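Local atomic coordinates of lipolytic enzyme, G-D-S-L family (Bacteroides thetaiotaomicron, PDB entry 7BR2), a protein that metabolizes the drug diltiazem as a gut microbial SGNH/GDSL-family serine esterase, and may also have lysophospholipase activity. Residues Val294-Met297 with Glu298-Thr302; Arg408-Tyr411 with Ser412-Phe416. All blocks are in the same frame, centred on the assembly; numbering follows the deposited sequence.

Contact 1: residues Val294-Met297 with Glu298-Thr302; sequences VPFM and EEMNT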
ATOM      1  N   VAL A 294      10.966   4.310   8.474  1.00 41.24           N
ATOM      2  CA  VAL A 294      11.838   3.868   7.390  1.00 37.86           C
ATOM      3  C   VAL A 294      12.325   5.106   6.658  1.00 41.63           C
ATOM      4  O   VAL A 294      11.731   6.188   6.783  1.00 43.44           O
ATOM      5  CB  VAL A 294      11.112   2.907   6.412  1.00 44.57           C
ATOM      6  CG1 VAL A 294      10.734   1.600   7.099  1.00 39.62           C
ATOM      7  CG2 VAL A 294       9.856   3.566   5.812  1.00 38.77           C
ATOM      8  N   PRO A 295      13.437   4.997   5.916  1.00 44.23           N
ATOM      9  CA  PRO A 295      13.911   6.170   5.166  1.00 47.06           C
ATOM     10  C   PRO A 295      13.034   6.442   3.951  1.00 42.87           C
ATOM     11  O   PRO A 295      13.524   6.398   2.815  1.00 39.14           O
ATOM     12  CB  PRO A 295      15.342   5.790   4.757  1.00 40.66           C
ATOM     13  CG  PRO A 295      15.547   4.383   5.180  1.00 40.86           C
ATOM     14  CD  PRO A 295      14.253   3.805   5.630  1.00 44.32           C
ATOM     15  N   PHE A 296      11.730   6.669   4.161  1.00 45.45           N
ATOM     16  CA  PHE A 296      10.823   6.773   3.018  1.00 44.75           C
ATOM     17  C   PHE A 296      11.063   8.058   2.237  1.00 39.38           C
ATOM     18  O   PHE A 296      11.072   8.047   1.000  1.00 39.19           O
ATOM     19  CB  PHE A 296       9.354   6.686   3.435  1.00 39.11           C
ATOM     20  CG  PHE A 296       8.418   6.769   2.259  1.00 34.67           C
ATOM     21  CD1 PHE A 296       8.231   5.669   1.429  1.00 34.11           C
ATOM     22  CD2 PHE A 296       7.776   7.949   1.938  1.00 38.96           C
ATOM     23  CE1 PHE A 296       7.407   5.738   0.321  1.00 33.94           C
ATOM     24  CE2 PHE A 296       6.930   8.022   0.826  1.00 35.90           C
ATOM     25  CZ  PHE A 296       6.755   6.917   0.021  1.00 33.40           C
ATOM     26  N   MET A 297      11.206   9.182   2.942  1.00 40.74           N
ATOM     27  CA  MET A 297      11.457  10.457   2.278  1.00 38.56           C
ATOM     28  C   MET A 297      12.738  10.412   1.458  1.00 41.97           C
ATOM     29  O   MET A 297      12.772  10.883   0.315  1.00 44.30           O
ATOM     30  CB  MET A 297      11.521  11.564   3.325  1.00 41.65           C
ATOM     31  CG  MET A 297      10.204  11.767   4.027  1.00 41.55           C
ATOM     32  SD  MET A 297       8.854  12.027   2.859  1.00 44.10           S
ATOM     33  CE  MET A 297       9.176  13.730   2.391  1.00 32.92           C
ATOM     34  N   GLU A 298      13.804   9.848   2.029  1.00 41.44           N
ATOM     35  CA  GLU A 298      15.091   9.826   1.338  1.00 41.49           C
ATOM     36  C   GLU A 298      15.088   8.866   0.147  1.00 45.37           C
ATOM     37  O   GLU A 298      15.674   9.166  -0.903  1.00 40.81           O
ATOM     38  CB  GLU A 298      16.203   9.451   2.324  1.00 42.09           C
ATOM     39  CG  GLU A 298      16.331  10.391   3.513  1.00 43.46           C
ATOM     40  CD  GLU A 298      15.458   9.975   4.685  1.00 52.03           C
ATOM     41  OE1 GLU A 298      14.323   9.495   4.450  1.00 49.75           O
ATOM     42  OE2 GLU A 298      15.908  10.127   5.843  1.00 59.77           O
ATOM     43  N   GLU A 299      14.448   7.701   0.285  1.00 40.46           N
ATOM     44  CA  GLU A 299      14.557   6.703  -0.774  1.00 45.31           C
ATOM     45  C   GLU A 299      13.487   6.843  -1.851  1.00 39.66           C
ATOM     46  O   GLU A 299      13.741   6.483  -3.010  1.00 37.77           O
ATOM     47  CB  GLU A 299      14.508   5.287  -0.188  1.00 41.33           C
ATOM     48  CG  GLU A 299      15.728   4.964   0.650  1.00 49.23           C
ATOM     49  CD  GLU A 299      15.752   3.550   1.191  1.00 49.70           C
ATOM     50  OE1 GLU A 299      15.001   2.694   0.681  1.00 51.14           O
ATOM     51  OE2 GLU A 299      16.515   3.296   2.147  1.00 55.27           O
ATOM     52  N   MET A 300      12.311   7.375  -1.510  1.00 36.71           N
ATOM     53  CA  MET A 300      11.183   7.358  -2.438  1.00 40.68           C
ATOM     54  C   MET A 300      10.396   8.652  -2.529  1.00 35.14           C
ATOM     55  O   MET A 300       9.490   8.725  -3.361  1.00 36.86           O
ATOM     56  CB  MET A 300      10.205   6.233  -2.089  1.00 33.34           C
ATOM     57  CG  MET A 300      10.743   4.861  -2.352  1.00 40.12           C
ATOM     58  SD  MET A 300       9.523   3.577  -2.015  1.00 42.74           S
ATOM     59  CE  MET A 300      10.581   2.135  -2.175  1.00 38.27           C
ATOM     60  N   ASN A 301      10.668   9.654  -1.709  1.00 37.70           N
ATOM     61  CA  ASN A 301       9.923  10.899  -1.788  1.00 35.60           C
ATOM     62  C   ASN A 301      10.861  12.089  -1.735  1.00 32.97           C
ATOM     63  O   ASN A 301      10.703  12.996  -0.920  1.00 33.84           O
ATOM     64  CB  ASN A 301       8.862  10.992  -0.699  1.00 35.42           C
ATOM     65  CG  ASN A 301       7.677  11.820  -1.136  1.00 30.97           C
ATOM     66  OD1 ASN A 301       7.539  12.138  -2.318  1.00 30.95           O
ATOM     67  ND2 ASN A 301       6.839  12.209  -0.188  1.00 33.71           N
ATOM     68  N   THR A 302      11.852  12.110  -2.633  1.00 41.01           N
ATOM     69  CA  THR A 302      12.807  13.214  -2.738  1.00 39.67           C
ATOM     70  C   THR A 302      12.589  13.979  -4.045  1.00 37.91           C
ATOM     71  O   THR A 302      12.906  13.478  -5.133  1.00 39.84           O
ATOM     72  CB  THR A 302      14.239  12.692  -2.638  1.00 36.47           C
ATOM     73  OG1 THR A 302      14.458  12.182  -1.318  1.00 42.55           O
ATOM     74  CG2 THR A 302      15.231  13.807  -2.906  1.00 40.90           C
TER
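Glu298 folds back over Pro295: its chain is bent at chi2 (89°), which brings OE1 to 3.4 Å from CA of Pro295, at the N-cap position of helix 296-300. Glu299 closes the first helical turn, its N bonding to Pro295 O at 3.0 Å. Its extended side chain runs alongside the proline, with OE2 3.4 Å from Pro295 CG, while OE1 is held by Tyr218 of helix 210-223. Met300 N bonds to Phe296 O, and its CB makes an off-centre CH-pi contact with the Phe296 ring, 3.7 Å from CE1; SD stands obliquely to the ring in a Met-aromatic contact. Asn301 sets CB 3.9 Å from Phe296 CE2 and lies alongside Met297, its ND2 making a weak bond to SD at 3.7 Å; OD1 turns to Tyr272 N. Replacing Phe296 by an alanine would probably open a gap beside Met300 and Asn301 and cost Tyr272 its edge-to-face ring partner. Thr302 OG1 donates to Met297 O at 2.7 Å, a carbonyl that also receives Asn301 N from above its plane. Two donors thus grip the Met297 carbonyl, and the buried Glu299 and Asn301 have polar partners outside the turn, so this short helix is fastened by polar bonds as well as by its aromatic and sulfur contacts.

Contact 2: residues Arg408-Tyr411 with Ser412-Phe416; sequences RDLY and SKMMF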
ATOM      1  N   ARG A 408     -26.270  -7.588   6.904  1.00 31.54           N
ATOM      2  CA  ARG A 408     -27.514  -7.813   6.173  1.00 32.37           C
ATOM      3  C   ARG A 408     -27.961  -6.566   5.407  1.00 32.83           C
ATOM      4  O   ARG A 408     -28.500  -6.676   4.302  1.00 33.33           O
ATOM      5  CB  ARG A 408     -28.635  -8.284   7.097  1.00 34.69           C
ATOM      6  CG  ARG A 408     -29.947  -8.446   6.319  1.00 37.15           C
ATOM      7  CD  ARG A 408     -31.005  -9.255   7.050  1.00 42.54           C
ATOM      8  NE  ARG A 408     -31.163  -8.827   8.430  1.00 45.49           N
ATOM      9  CZ  ARG A 408     -32.083  -9.323   9.252  1.00 53.15           C
ATOM     10  NH1 ARG A 408     -32.914 -10.264   8.813  1.00 44.39           N
ATOM     11  NH2 ARG A 408     -32.174  -8.880  10.504  1.00 45.52           N
ATOM     12  N   ASP A 409     -27.833  -5.382   6.003  1.00 28.35           N
ATOM     13  CA  ASP A 409     -28.228  -4.168   5.292  1.00 32.47           C
ATOM     14  C   ASP A 409     -27.368  -3.971   4.035  1.00 35.75           C
ATOM     15  O   ASP A 409     -27.881  -3.773   2.909  1.00 32.04           O
ATOM     16  CB  ASP A 409     -28.119  -2.972   6.245  1.00 26.34           C
ATOM     17  CG  ASP A 409     -28.600  -1.680   5.618  1.00 32.88           C
ATOM     18  OD1 ASP A 409     -29.683  -1.699   5.003  1.00 29.97           O
ATOM     19  OD2 ASP A 409     -27.908  -0.646   5.741  1.00 35.23           O
ATOM     20  N   LEU A 410     -26.048  -4.072   4.209  1.00 26.76           N
ATOM     21  CA  LEU A 410     -25.148  -3.968   3.079  1.00 29.90           C
ATOM     22  C   LEU A 410     -25.475  -5.026   2.037  1.00 31.77           C
ATOM     23  O   LEU A 410     -25.482  -4.730   0.843  1.00 28.40           O
ATOM     24  CB  LEU A 410     -23.690  -4.082   3.541  1.00 33.19           C
ATOM     25  CG  LEU A 410     -22.614  -3.951   2.443  1.00 27.14           C
ATOM     26  CD1 LEU A 410     -21.403  -3.164   2.963  1.00 33.22           C
ATOM     27  CD2 LEU A 410     -22.175  -5.312   1.871  1.00 25.77           C
ATOM     28  N   TYR A 411     -25.758  -6.264   2.462  1.00 29.03           N
ATOM     29  CA  TYR A 411     -26.037  -7.289   1.460  1.00 27.97           C
ATOM     30  C   TYR A 411     -27.339  -7.004   0.719  1.00 27.65           C
ATOM     31  O   TYR A 411     -27.448  -7.291  -0.480  1.00 27.31           O
ATOM     32  CB  TYR A 411     -26.082  -8.691   2.072  1.00 26.67           C
ATOM     33  CG  TYR A 411     -26.425  -9.716   1.010  1.00 23.96           C
ATOM     34  CD1 TYR A 411     -25.476 -10.125   0.089  1.00 21.05           C
ATOM     35  CD2 TYR A 411     -27.713 -10.242   0.903  1.00 25.50           C
ATOM     36  CE1 TYR A 411     -25.787 -11.042  -0.904  1.00 24.16           C
ATOM     37  CE2 TYR A 411     -28.037 -11.170  -0.088  1.00 24.99           C
ATOM     38  CZ  TYR A 411     -27.071 -11.561  -0.989  1.00 23.31           C
ATOM     39  OH  TYR A 411     -27.377 -12.474  -1.974  1.00 21.62           O
ATOM     40  N   SER A 412     -28.343  -6.460   1.417  1.00 24.49           N
ATOM     41  CA  SER A 412     -29.616  -6.146   0.773  1.00 28.73           C
ATOM     42  C   SER A 412     -29.437  -5.079  -0.295  1.00 25.34           C
ATOM     43  O   SER A 412     -30.199  -5.039  -1.271  1.00 26.26           O
ATOM     44  CB  SER A 412     -30.660  -5.727   1.825  1.00 31.22           C
ATOM     45  OG  SER A 412     -30.491  -4.400   2.294  1.00 29.60           O
ATOM     46  N   LYS A 413     -28.421  -4.228  -0.142  1.00 27.85           N
ATOM     47  CA  LYS A 413     -28.083  -3.322  -1.242  1.00 26.85           C
ATOM     48  C   LYS A 413     -27.211  -4.004  -2.309  1.00 26.87           C
ATOM     49  O   LYS A 413     -27.511  -3.943  -3.506  1.00 25.64           O
ATOM     50  CB  LYS A 413     -27.365  -2.085  -0.697  1.00 23.33           C
ATOM     51  CG  LYS A 413     -28.039  -1.464   0.523  1.00 31.94           C
ATOM     52  CD  LYS A 413     -27.180  -0.359   1.133  1.00 35.89           C
ATOM     53  CE  LYS A 413     -27.570  -0.045   2.583  1.00 33.27           C
ATOM     54  NZ  LYS A 413     -26.418   0.548   3.360  1.00 38.95           N
ATOM     55  N   MET A 414     -26.125  -4.645  -1.906  1.00 26.05           N
ATOM     56  CA  MET A 414     -25.135  -5.086  -2.884  1.00 25.15           C
ATOM     57  C   MET A 414     -25.537  -6.346  -3.634  1.00 26.40           C
ATOM     58  O   MET A 414     -24.901  -6.666  -4.644  1.00 24.73           O
ATOM     59  CB  MET A 414     -23.779  -5.277  -2.193  1.00 22.59           C
ATOM     60  CG  MET A 414     -23.147  -3.976  -1.740  1.00 21.31           C
ATOM     61  SD  MET A 414     -22.579  -2.945  -3.149  1.00 29.83           S
ATOM     62  CE  MET A 414     -20.982  -3.710  -3.467  1.00 25.44           C
ATOM     63  N   MET A 415     -26.589  -7.049  -3.199  1.00 25.10           N
ATOM     64  CA  MET A 415     -27.059  -8.210  -3.945  1.00 22.64           C
ATOM     65  C   MET A 415     -27.616  -7.829  -5.316  1.00 24.39           C
ATOM     66  O   MET A 415     -27.727  -8.701  -6.182  1.00 23.29           O
ATOM     67  CB  MET A 415     -28.128  -8.965  -3.144  1.00 22.34           C
ATOM     68  CG  MET A 415     -29.473  -8.202  -3.051  1.00 26.64           C
ATOM     69  SD  MET A 415     -30.777  -9.084  -2.176  1.00 32.74           S
ATOM     70  CE  MET A 415     -31.046 -10.471  -3.270  1.00 24.66           C
ATOM     71  N   PHE A 416     -27.978  -6.566  -5.542  1.00 21.69           N
ATOM     72  CA  PHE A 416     -28.511  -6.177  -6.845  1.00 22.37           C
ATOM     73  C   PHE A 416     -27.381  -5.879  -7.823  1.00 26.89           C
ATOM     74  O   PHE A 416     -26.535  -5.010  -7.573  1.00 25.14           O
ATOM     75  CB  PHE A 416     -29.420  -4.953  -6.733  1.00 23.24           C
ATOM     76  CG  PHE A 416     -30.689  -5.211  -5.987  1.00 25.79           C
ATOM     77  CD1 PHE A 416     -31.728  -5.933  -6.570  1.00 23.60           C
ATOM     78  CD2 PHE A 416     -30.837  -4.757  -4.682  1.00 24.29           C
ATOM     79  CE1 PHE A 416     -32.914  -6.176  -5.857  1.00 26.37           C
ATOM     80  CE2 PHE A 416     -32.015  -4.998  -3.959  1.00 24.37           C
ATOM     81  CZ  PHE A 416     -33.055  -5.695  -4.548  1.00 25.30           C
TER
HETATM   82  O   HOH W   1     -31.869  -3.124   4.401  1.00 31.92           O
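Tyr411 and Met415 cross at about a right angle, with CB of the methionine over one face of the ring. Met415 CB sits 3.8 Å from the centroid of the Tyr411 ring and nearest to CZ at 3.5 Å, a CH-pi contact offset toward the rim. Met415 SD lies obliquely to the same ring, 4.0 Å from Tyr411 CE2, adding a Met-aromatic contact. With CG placed between the backbone N and the carbonyl carbon (chi1 71°), the methionine also keeps CG close to Tyr411 O, the acceptor for Met415 N. The ring reaches on to Phe377, whose plane is inclined to it at about 40°, while Met415 packs on Ile391 of helix 388-397.

Asp409 and Lys413 pair on another side of the turn. Lys413 extends back along the helix until NZ forms a salt bridge with Asp409 OD2 at 3.1 Å, approaching from above the carboxylate plane; CE lies almost as near to the same oxygen. The other carboxylate oxygen, Asp409 OD1, accepts from a water at 2.7 Å, and this water also donates to Ser412 OG. That hydroxyl of Ser412 in turn donates to Asp409 O at 2.8 Å, so the carbonyl serves both the serine and Lys413 N, and the water ties the aspartate side chain to the serine. Between these two pairs, Leu410 CD2 approaches Met414 CG at 4.0 Å, and Met414 carries on to Phe366 and Tyr369 of helix 344-377.

Both the salt bridge and the tyrosine-methionine pair have i to i+4 spacing, and the serine hydroxyl bonds to the carbonyl three residues earlier: together they mark a short amphipathic helix, its charged pair exposed and its aromatic and methionine side chains buried against neighbouring helices.

From the N terminus, the chain first builds the parallel sheet of the SGNH hydrolase fold and helix 210-223, then the strands between 232 and 267, before reaching contact 1. Residues 294-302 then form a single turn leading into strand 303-308 and resting on helix 210-223. After further strands and the long helix 344-377, contact 2 follows at 408-416, a short helix set against helices 344-377 and 388-397 that leads into helix 417-437. Both are local turns in series, neither nested nor crossed, and neither closes a long loop. Their centres lie about 42 Å apart, on opposite sides of the chain's centre: contact 1 ties helix 210-223 to the start of strand 303-308, contact 2 joins helices 344-377 and 388-397.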